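Chitooligosaccharide oxidase (Gibberella zeae, PDB 6Y0R) oxidises the C1 hydroxyl of chitooligosaccharides to the lactone with a covalently bound FAD, reducing molecular oxygen to hydrogen peroxide. Local coordinates at residues E111-Y116 with G131-H136; S88-G93 with H107-L112. One frame throughout, in Å; residues are numbered along the deposited sequence.

Interaction 1: residues E111-Y116 with G131-H136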
ATOM      1  N   GLU A 111       5.007 -17.837  -4.343  1.00 20.22           N
ATOM      2  CA  GLU A 111       3.706 -17.625  -3.661  1.00 19.78           C
ATOM      3  C   GLU A 111       3.932 -17.811  -2.163  1.00 21.47           C
ATOM      4  O   GLU A 111       4.388 -18.888  -1.744  1.00 23.44           O
ATOM      5  CB  GLU A 111       2.663 -18.592  -4.213  1.00 20.69           C
ATOM      6  CG  GLU A 111       1.354 -18.541  -3.454  1.00 20.43           C
ATOM      7  CD  GLU A 111       0.644 -17.200  -3.636  1.00 24.00           C
ATOM      8  OE1 GLU A 111       0.436 -16.778  -4.817  1.00 26.98           O
ATOM      9  OE2 GLU A 111       0.398 -16.543  -2.602  1.00 23.77           O
ATOM     10  N   LEU A 112       3.634 -16.819  -1.331  1.00 18.91           N
ATOM     11  CA  LEU A 112       3.919 -16.890   0.132  1.00 18.18           C
ATOM     12  C   LEU A 112       2.637 -17.062   0.975  1.00 17.00           C
ATOM     13  O   LEU A 112       2.773 -17.095   2.192  1.00 18.98           O
ATOM     14  CB  LEU A 112       4.695 -15.654   0.604  1.00 19.53           C
ATOM     15  CG  LEU A 112       6.057 -15.459  -0.059  1.00 20.56           C
ATOM     16  CD1 LEU A 112       6.647 -14.103   0.256  1.00 18.97           C
ATOM     17  CD2 LEU A 112       7.007 -16.585   0.354  1.00 20.57           C
ATOM     18  N   ASP A 113       1.462 -17.102   0.380  1.00 19.19           N
ATOM     19  CA  ASP A 113       0.204 -17.022   1.174  1.00 19.35           C
ATOM     20  C   ASP A 113      -0.081 -18.336   1.933  1.00 22.66           C
ATOM     21  O   ASP A 113      -1.044 -18.303   2.727  1.00 20.58           O
ATOM     22  CB  ASP A 113      -1.017 -16.550   0.387  1.00 19.82           C
ATOM     23  CG  ASP A 113      -1.614 -17.474  -0.656  1.00 21.61           C
ATOM     24  OD1 ASP A 113      -1.162 -18.656  -0.741  1.00 23.25           O
ATOM     25  OD2 ASP A 113      -2.509 -17.006  -1.418  1.00 24.75           O
ATOM     26  N   ARG A 114       0.738 -19.390   1.802  1.00 22.51           N
ATOM     27  CA  ARG A 114       0.622 -20.564   2.719  1.00 24.07           C
ATOM     28  C   ARG A 114       1.293 -20.262   4.062  1.00 23.25           C
ATOM     29  O   ARG A 114       1.120 -21.039   5.031  1.00 24.82           O
ATOM     30  CB  ARG A 114       1.235 -21.823   2.094  1.00 24.41           C
ATOM     31  CG  ARG A 114       0.758 -22.186   0.706  1.00 26.48           C
ATOM     32  CD  ARG A 114      -0.737 -22.294   0.510  1.00 26.44           C
ATOM     33  NE  ARG A 114      -1.074 -23.022  -0.699  1.00 27.01           N
ATOM     34  CZ  ARG A 114      -1.248 -22.469  -1.890  1.00 29.49           C
ATOM     35  NH1 ARG A 114      -1.526 -23.229  -2.928  1.00 31.07           N
ATOM     36  NH2 ARG A 114      -1.139 -21.152  -2.059  1.00 27.36           N
ATOM     37  N   MET A 115       2.117 -19.218   4.138  1.00 21.10           N
ATOM     38  CA  MET A 115       2.876 -18.859   5.342  1.00 21.62           C
ATOM     39  C   MET A 115       2.270 -17.578   5.937  1.00 23.25           C
ATOM     40  O   MET A 115       2.593 -16.474   5.476  1.00 21.72           O
ATOM     41  CB  MET A 115       4.355 -18.723   4.989  1.00 25.56           C
ATOM     42  CG  MET A 115       5.016 -20.065   4.818  1.00 26.08           C
ATOM     43  SD  MET A 115       6.798 -19.850   4.477  1.00 28.79           S
ATOM     44  CE  MET A 115       6.622 -19.295   2.803  1.00 24.02           C
ATOM     45  N   TYR A 116       1.405 -17.733   6.946  1.00 21.45           N
ATOM     46  CA  TYR A 116       0.560 -16.618   7.439  1.00 20.17           C
ATOM     47  C   TYR A 116       0.618 -16.575   8.967  1.00 20.85           C
ATOM     48  O   TYR A 116      -0.273 -15.990   9.584  1.00 20.97           O
ATOM     49  CB  TYR A 116      -0.850 -16.713   6.853  1.00 20.93           C
ATOM     50  CG  TYR A 116      -1.580 -18.014   7.062  1.00 19.92           C
ATOM     51  CD1 TYR A 116      -2.176 -18.301   8.279  1.00 25.84           C
ATOM     52  CD2 TYR A 116      -1.729 -18.910   6.025  1.00 22.48           C
ATOM     53  CE1 TYR A 116      -2.849 -19.498   8.474  1.00 24.98           C
ATOM     54  CE2 TYR A 116      -2.398 -20.112   6.201  1.00 24.74           C
ATOM     55  CZ  TYR A 116      -2.958 -20.398   7.427  1.00 24.34           C
ATOM     56  OH  TYR A 116      -3.646 -21.571   7.563  1.00 30.06           O
ATOM     57  N   GLY A 131       3.033 -13.424   4.141  1.00 17.11           N
ATOM     58  CA  GLY A 131       1.837 -14.011   3.532  1.00 18.84           C
ATOM     59  C   GLY A 131       0.579 -13.872   4.405  1.00 16.74           C
ATOM     60  O   GLY A 131      -0.473 -14.144   3.893  1.00 19.57           O
ATOM     61  N   ALA A 132       0.692 -13.388   5.631  1.00 18.05           N
ATOM     62  CA  ALA A 132      -0.479 -13.077   6.468  1.00 17.36           C
ATOM     63  C   ALA A 132      -1.221 -11.882   5.846  1.00 18.28           C
ATOM     64  O   ALA A 132      -0.595 -10.807   5.681  1.00 18.42           O
ATOM     65  CB  ALA A 132      -0.049 -12.751   7.861  1.00 18.16           C
ATOM     66  N   ARG A 133      -2.525 -12.014   5.607  1.00 17.92           N
ATOM     67  CA  ARG A 133      -3.333 -10.868   5.124  1.00 17.46           C
ATOM     68  C   ARG A 133      -3.688  -9.955   6.298  1.00 17.88           C
ATOM     69  O   ARG A 133      -3.702 -10.425   7.447  1.00 18.58           O
ATOM     70  CB  ARG A 133      -4.540 -11.385   4.358  1.00 17.96           C
ATOM     71  CG  ARG A 133      -4.156 -12.222   3.152  1.00 16.80           C
ATOM     72  CD  ARG A 133      -5.355 -12.821   2.436  1.00 17.45           C
ATOM     73  NE  ARG A 133      -4.932 -13.754   1.428  1.00 18.39           N
ATOM     74  CZ  ARG A 133      -4.531 -13.423   0.200  1.00 19.38           C
ATOM     75  NH1 ARG A 133      -4.040 -14.346  -0.632  1.00 18.38           N
ATOM     76  NH2 ARG A 133      -4.624 -12.162  -0.172  1.00 18.07           N
ATOM     77  N   LEU A 134      -3.919  -8.671   6.020  1.00 15.76           N
ATOM     78  CA  LEU A 134      -4.066  -7.648   7.080  1.00 16.10           C
ATOM     79  C   LEU A 134      -5.202  -8.058   8.029  1.00 16.14           C
ATOM     80  O   LEU A 134      -5.089  -7.798   9.216  1.00 16.27           O
ATOM     81  CB  LEU A 134      -4.352  -6.282   6.476  1.00 16.81           C
ATOM     82  CG  LEU A 134      -3.253  -5.717   5.607  1.00 16.75           C
ATOM     83  CD1 LEU A 134      -3.655  -4.344   5.141  1.00 16.65           C
ATOM     84  CD2 LEU A 134      -1.933  -5.672   6.335  1.00 17.09           C
ATOM     85  N   GLY A 135      -6.297  -8.599   7.522  1.00 16.18           N
ATOM     86  CA  GLY A 135      -7.418  -8.988   8.421  1.00 18.51           C
ATOM     87  C   GLY A 135      -6.996 -10.088   9.362  1.00 18.17           C
ATOM     88  O   GLY A 135      -7.367 -10.078  10.570  1.00 18.78           O
ATOM     89  N   HIS A 136      -6.148 -11.000   8.896  1.00 17.85           N
ATOM     90  CA  HIS A 136      -5.633 -12.105   9.736  1.00 17.88           C
ATOM     91  C   HIS A 136      -4.641 -11.538  10.750  1.00 19.33           C
ATOM     92  O   HIS A 136      -4.659 -11.911  11.916  1.00 19.44           O
ATOM     93  CB  HIS A 136      -5.029 -13.195   8.866  1.00 20.06           C
ATOM     94  CG  HIS A 136      -4.463 -14.312   9.662  1.00 19.95           C
ATOM     95  ND1 HIS A 136      -5.275 -15.127  10.480  1.00 21.14           N
ATOM     96  CD2 HIS A 136      -3.196 -14.763   9.783  1.00 22.95           C
ATOM     97  CE1 HIS A 136      -4.497 -16.050  11.041  1.00 22.24           C
ATOM     98  NE2 HIS A 136      -3.209 -15.846  10.632  1.00 23.35           N
TER
HETATM   99  O   HOH W   1      -2.526 -16.024   3.753  1.00 20.10           O
HETATM  100  O   HOH W   2       4.865 -15.573   4.280  1.00 24.72           O

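Interaction 2: residues S88-G93 with H107-L112. With FAD (flavin-adenine dinucleotide), chain B.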
ATOM      1  N   SER A  88      10.102 -13.042  -8.372  1.00 19.33           N
ATOM      2  CA  SER A  88       9.110 -12.125  -7.760  1.00 19.35           C
ATOM      3  C   SER A  88       8.407 -12.878  -6.642  1.00 18.88           C
ATOM      4  O   SER A  88       7.946 -14.025  -6.890  1.00 19.08           O
ATOM      5  CB  SER A  88       8.129 -11.651  -8.779  1.00 21.41           C
ATOM      6  OG  SER A  88       8.763 -10.843  -9.768  1.00 22.11           O
ATOM      7  N   ALA A  89       8.340 -12.268  -5.478  1.00 18.36           N
ATOM      8  CA  ALA A  89       7.560 -12.811  -4.349  1.00 16.87           C
ATOM      9  C   ALA A  89       6.144 -12.229  -4.432  1.00 17.81           C
ATOM     10  O   ALA A  89       6.005 -11.014  -4.684  1.00 18.15           O
ATOM     11  CB  ALA A  89       8.184 -12.503  -3.035  1.00 19.23           C
ATOM     12  N   LYS A  90       5.147 -13.064  -4.146  1.00 17.78           N
ATOM     13  CA  LYS A  90       3.722 -12.639  -4.080  1.00 17.41           C
ATOM     14  C   LYS A  90       3.225 -13.032  -2.681  1.00 18.51           C
ATOM     15  O   LYS A  90       3.202 -14.249  -2.371  1.00 18.56           O
ATOM     16  CB  LYS A  90       2.892 -13.189  -5.237  1.00 18.92           C
ATOM     17  CG  LYS A  90       1.455 -12.693  -5.295  1.00 19.37           C
ATOM     18  CD  LYS A  90       0.822 -12.790  -6.651  1.00 22.76           C
ATOM     19  CE  LYS A  90      -0.605 -13.296  -6.653  1.00 36.35           C
ATOM     20  NZ  LYS A  90      -0.789 -14.712  -6.262  1.00 27.00           N
ATOM     21  N   SER A  91       2.787 -12.055  -1.897  1.00 16.72           N
ATOM     22  CA  SER A  91       2.225 -12.271  -0.532  1.00 17.00           C
ATOM     23  C   SER A  91       0.685 -12.305  -0.652  1.00 17.94           C
ATOM     24  O   SER A  91       0.108 -13.395  -0.854  1.00 18.89           O
ATOM     25  CB  SER A  91       2.714 -11.283   0.456  1.00 17.00           C
ATOM     26  OG  SER A  91       4.086 -11.467   0.765  1.00 19.08           O
ATOM     27  N   GLY A  92       0.008 -11.158  -0.665  1.00 16.96           N
ATOM     28  CA  GLY A  92      -1.446 -11.116  -0.777  1.00 17.72           C
ATOM     29  C   GLY A  92      -1.913 -10.930  -2.204  1.00 15.21           C
ATOM     30  O   GLY A  92      -3.106 -11.073  -2.461  1.00 16.09           O
ATOM     31  N   GLY A  93      -1.009 -10.607  -3.141  1.00 14.59           N
ATOM     32  CA  GLY A  93      -1.374 -10.417  -4.551  1.00 14.71           C
ATOM     33  C   GLY A  93      -2.210  -9.202  -4.880  1.00 15.60           C
ATOM     34  O   GLY A  93      -2.686  -9.125  -5.992  1.00 18.66           O
ATOM     35  N   HIS A 107       8.561 -14.903 -14.970  1.00 21.75           N
ATOM     36  CA  HIS A 107       9.335 -14.934 -13.716  1.00 19.79           C
ATOM     37  C   HIS A 107       9.150 -16.277 -13.013  1.00 17.28           C
ATOM     38  O   HIS A 107       8.107 -16.928 -13.268  1.00 20.84           O
ATOM     39  CB  HIS A 107       8.911 -13.801 -12.762  1.00 17.19           C
ATOM     40  CG  HIS A 107       9.363 -12.458 -13.227  1.00 19.17           C
ATOM     41  ND1 HIS A 107       9.716 -11.448 -12.322  1.00 18.48           N
ATOM     42  CD2 HIS A 107       9.592 -11.967 -14.476  1.00 20.10           C
ATOM     43  CE1 HIS A 107      10.072 -10.393 -13.035  1.00 19.58           C
ATOM     44  NE2 HIS A 107      10.000 -10.683 -14.342  1.00 19.90           N
ATOM     45  N   LEU A 108      10.062 -16.580 -12.112  1.00 19.06           N
ATOM     46  CA  LEU A 108       9.823 -17.542 -11.016  1.00 21.51           C
ATOM     47  C   LEU A 108       9.017 -16.763  -9.988  1.00 19.41           C
ATOM     48  O   LEU A 108       9.591 -15.829  -9.405  1.00 21.47           O
ATOM     49  CB  LEU A 108      11.128 -18.069 -10.433  1.00 22.48           C
ATOM     50  CG  LEU A 108      10.998 -18.832  -9.104  1.00 23.78           C
ATOM     51  CD1 LEU A 108       9.994 -19.954  -9.213  1.00 27.58           C
ATOM     52  CD2 LEU A 108      12.350 -19.355  -8.646  1.00 26.68           C
ATOM     53  N   MET A 109       7.751 -17.121  -9.821  1.00 18.76           N
ATOM     54  CA  MET A 109       6.925 -16.479  -8.772  1.00 19.32           C
ATOM     55  C   MET A 109       6.913 -17.342  -7.494  1.00 19.85           C
ATOM     56  O   MET A 109       6.669 -18.589  -7.556  1.00 21.29           O
ATOM     57  CB  MET A 109       5.508 -16.172  -9.252  1.00 19.49           C
ATOM     58  CG  MET A 109       4.705 -15.329  -8.234  1.00 20.50           C
ATOM     59  SD  MET A 109       3.136 -14.831  -8.913  1.00 21.43           S
ATOM     60  CE  MET A 109       2.270 -16.408  -8.823  1.00 22.13           C
ATOM     61  N   ILE A 110       7.240 -16.727  -6.386  1.00 18.24           N
ATOM     62  CA  ILE A 110       7.266 -17.410  -5.065  1.00 19.49           C
ATOM     63  C   ILE A 110       6.007 -16.948  -4.341  1.00 21.06           C
ATOM     64  O   ILE A 110       5.969 -15.776  -3.860  1.00 21.23           O
ATOM     65  CB  ILE A 110       8.579 -17.181  -4.319  1.00 20.55           C
ATOM     66  CG1 ILE A 110       9.784 -17.629  -5.183  1.00 22.63           C
ATOM     67  CG2 ILE A 110       8.549 -17.897  -2.979  1.00 21.85           C
ATOM     68  CD1 ILE A 110      11.116 -17.440  -4.549  1.00 22.25           C
ATOM     69  N   GLU A 111       5.007 -17.837  -4.343  1.00 20.22           N
ATOM     70  CA  GLU A 111       3.706 -17.625  -3.661  1.00 19.78           C
ATOM     71  C   GLU A 111       3.932 -17.811  -2.163  1.00 21.47           C
ATOM     72  O   GLU A 111       4.388 -18.888  -1.744  1.00 23.44           O
ATOM     73  CB  GLU A 111       2.663 -18.592  -4.213  1.00 20.69           C
ATOM     74  CG  GLU A 111       1.354 -18.541  -3.454  1.00 20.43           C
ATOM     75  CD  GLU A 111       0.644 -17.200  -3.636  1.00 24.00           C
ATOM     76  OE1 GLU A 111       0.436 -16.778  -4.817  1.00 26.98           O
ATOM     77  OE2 GLU A 111       0.398 -16.543  -2.602  1.00 23.77           O
ATOM     78  N   LEU A 112       3.634 -16.819  -1.331  1.00 18.91           N
ATOM     79  CA  LEU A 112       3.919 -16.890   0.132  1.00 18.18           C
ATOM     80  C   LEU A 112       2.637 -17.062   0.975  1.00 17.00           C
ATOM     81  O   LEU A 112       2.773 -17.095   2.192  1.00 18.98           O
ATOM     82  CB  LEU A 112       4.695 -15.654   0.604  1.00 19.53           C
ATOM     83  CG  LEU A 112       6.057 -15.459  -0.059  1.00 20.56           C
ATOM     84  CD1 LEU A 112       6.647 -14.103   0.256  1.00 18.97           C
ATOM     85  CD2 LEU A 112       7.007 -16.585   0.354  1.00 20.57           C
TER
HETATM   86  PA  FAD B 501       1.627  -8.429  -3.828  1.00 15.29           P
HETATM   87  O1A FAD B 501       1.069  -8.224  -5.178  1.00 14.49           O
HETATM   88  O2A FAD B 501       1.782  -9.795  -3.290  1.00 15.95           O
HETATM   89  O5B FAD B 501       3.040  -7.707  -3.695  1.00 15.10           O
HETATM   90  C5B FAD B 501       3.194  -6.298  -3.869  1.00 15.34           C
HETATM   91  C4B FAD B 501       4.650  -5.984  -4.163  1.00 15.19           C
HETATM   92  O4B FAD B 501       5.463  -6.352  -3.020  1.00 14.90           O
HETATM   93  C3B FAD B 501       5.309  -6.725  -5.345  1.00 15.69           C
HETATM   94  O3B FAD B 501       6.391  -5.957  -5.888  1.00 16.54           O
HETATM   95  C2B FAD B 501       5.860  -7.976  -4.676  1.00 15.29           C
HETATM   96  O2B FAD B 501       6.884  -8.645  -5.416  1.00 16.92           O
HETATM   97  C1B FAD B 501       6.352  -7.405  -3.374  1.00 15.21           C
HETATM   98  N9A FAD B 501       6.400  -8.354  -2.272  1.00 16.02           N
HETATM   99  C8A FAD B 501       5.320  -8.935  -1.661  1.00 17.98           C
HETATM  100  N7A FAD B 501       5.675  -9.764  -0.686  1.00 16.51           N
HETATM  101  C5A FAD B 501       7.064  -9.717  -0.678  1.00 16.67           C
HETATM  102  C6A FAD B 501       8.029 -10.372   0.110  1.00 18.16           C
HETATM  103  N6A FAD B 501       7.683 -11.199   1.100  1.00 16.83           N
HETATM  104  N1A FAD B 501       9.346 -10.140  -0.150  1.00 17.47           N
HETATM  105  C2A FAD B 501       9.637  -9.313  -1.173  1.00 19.80           C
HETATM  106  N3A FAD B 501       8.813  -8.621  -1.966  1.00 18.07           N
HETATM  107  C4A FAD B 501       7.523  -8.869  -1.672  1.00 17.24           C
HETATM  108  N1  FAD B 501      -2.709   0.376   0.609  1.00 15.81           N
HETATM  109  C2  FAD B 501      -2.638   1.192   1.671  1.00 16.63           C
HETATM  110  O2  FAD B 501      -1.530   1.760   1.987  1.00 15.60           O
HETATM  111  N3  FAD B 501      -3.746   1.390   2.444  1.00 16.96           N
HETATM  112  C4  FAD B 501      -4.973   0.798   2.191  1.00 18.66           C
HETATM  113  O4  FAD B 501      -5.941   1.008   2.941  1.00 19.77           O
HETATM  114  C4X FAD B 501      -5.072  -0.076   1.082  1.00 19.26           C
HETATM  115  N5  FAD B 501      -6.224  -0.709   0.844  1.00 20.21           N
HETATM  116  C5X FAD B 501      -6.241  -1.653  -0.160  1.00 18.99           C
HETATM  117  C6  FAD B 501      -7.430  -2.397  -0.388  1.00 18.63           C
HETATM  118  C7  FAD B 501      -7.494  -3.339  -1.402  1.00 17.73           C
HETATM  119  C7M FAD B 501      -8.774  -4.110  -1.660  1.00 18.86           C
HETATM  120  C8  FAD B 501      -6.311  -3.615  -2.203  1.00 16.24           C
HETATM  121  C8M FAD B 501      -6.260  -4.711  -3.249  1.00 17.24           C
HETATM  122  C9  FAD B 501      -5.156  -2.834  -1.988  1.00 18.27           C
HETATM  123  C9A FAD B 501      -5.107  -1.856  -0.985  1.00 17.85           C
HETATM  124  N10 FAD B 501      -3.932  -1.119  -0.756  1.00 17.13           N
HETATM  125  C10 FAD B 501      -3.860  -0.222   0.316  1.00 17.39           C
HETATM  126  C1' FAD B 501      -2.744  -1.276  -1.600  1.00 16.50           C
HETATM  127  C2' FAD B 501      -1.776  -2.305  -1.013  1.00 16.12           C
HETATM  128  O2' FAD B 501      -1.054  -1.749   0.089  1.00 14.90           O
HETATM  129  C3' FAD B 501      -0.823  -2.718  -2.105  1.00 17.02           C
HETATM  130  O3' FAD B 501      -1.641  -3.295  -3.149  1.00 15.69           O
HETATM  131  C4' FAD B 501       0.203  -3.715  -1.562  1.00 18.13           C
HETATM  132  O4' FAD B 501       1.435  -3.661  -2.304  1.00 19.36           O
HETATM  133  C5' FAD B 501      -0.376  -5.100  -1.616  1.00 15.21           C
HETATM  134  O5' FAD B 501       0.475  -6.042  -0.935  1.00 15.69           O
HETATM  135  P   FAD B 501       0.283  -7.576  -1.282  1.00 14.90           P
HETATM  136  O1P FAD B 501       1.240  -8.362  -0.465  1.00 15.18           O
HETATM  137  O2P FAD B 501      -1.145  -7.979  -1.247  1.00 15.29           O
HETATM  138  O3P FAD B 501       0.665  -7.575  -2.857  1.00 15.28           O
HETATM  139  O   HOH W   3      -1.056 -14.316  -3.188  1.00 20.20           O

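Interaction 1: residues E111-Y116 with G131-H136
Tyr-116 lays its CB against Ala-132, 3.7 Å from the CA of Ala-132, and turns its ring edge toward the face of the His-136 imidazole. The pair is an offset edge-to-face stack within the PCMH-type FAD-binding domain: the ring planes stand at 85° and the centroids lie 5.4 Å apart. The first torsion of Tyr-116 sets CG between its backbone N and carbonyl carbon (chi1 55°), which swings the ring out across the 131-136 segment and brings CD1 3.6 Å from NE2 of His-136. The imidazole is held in turn by a hydrogen bond between its ND1 and OD1 of Asn-327.

The backbone before Tyr-116 folds as a type I beta turn from Leu-112 to Met-115, closed by the bond from Met-115 N to Leu-112 O. Gly-131 packs against this turn, its CA 3.2 Å from the O of Met-115; a CB here would clash with the carbonyl oxygens of Leu-112 and Met-115, so the close approach depends on the missing side chain. Two waters fasten the same glycine: one donates to the O atoms of Asp-113 and Gly-131, the other donates to Met-115 O and accepts from Gly-131 N.

Asp-113 joins two arginines. Its OD1 takes NH2 of Arg-114 in a 2.8 Å salt bridge through the syn lone pair, close to the guanidinium plane. The extended Arg-133 brings NH2 to the carbonyl of Gly-156, while its NH1 meets OD2 of Asp-113 at 3.2 Å, a salt bridge whose hydrogen bond is weak and bent to 124°.

Interaction 2: residues S88-G93 with H107-L112
Strands 88-90 and 108-111 run parallel, their axes 4.6 Å apart at closest approach and 28° from alignment, with Ser-88, Ala-89 and Lys-90 paired to Met-109, Ile-110 and Glu-111. This parallel pair forms one side of a small mixed sheet in the PCMH-type FAD-binding domain, with strand 87-90 outermost. Four backbone bonds join the segments; the last, from Leu-112 N to Lys-90 O, has a C=O...N angle of 167°.

On one face, Lys-90 leaves the backbone with CG anti to N (chi1 -175°), passes CD across the Met-109 sulphur at 3.8 Å, then bends to bring NZ within 2.8 Å of Glu-111 OE1. That salt bridge uses the syn lone pair of OE1. NZ also bonds to the carbonyl of Asp-49 and to a water that donates to Ser-91 O and Glu-111 OE2, so several partners hold the buried ammonium. Ser-88, on the same face, takes a bond at OG from ND1 of His-107, just before the second strand; the NE2 of His-107 is bonded to Glu-104.

On the other face, Ala-89 and Ile-110 meet Val-218, and the CB of Ala-89 lies 3.8 Å from the adenine C6A of FAD. Beyond the strand, the loop 91-93 grips the pyrophosphate: Ser-91 N and Gly-93 N both donate to O2A, and Gly-92 N to O1P. The sugar hydroxyl O2B donates to Ala-89 O, and Ser-91 OG donates to adenine N7A at 2.7 Å.

Both contacts are buried in the FAD-binding domain and share Glu-111 and Leu-112, where strand 108-111 gives way to the loop before strand 118-120. Interaction 2 is regular strand pairing with the cofactor against it; interaction 1 is loop packing, tied by waters, a ring pair and a charge network. Glu-111 serves both: OE1 faces Lys-90, while OE2 accepts from Asp-113 N. The two also touch directly, since Arg-133 NH2 lies 3.0 Å from Gly-92 O, a probable hydrogen bond. Arg-133 thus reaches from the Asp-113 network to the loop 91-93 that holds the FAD pyrophosphate.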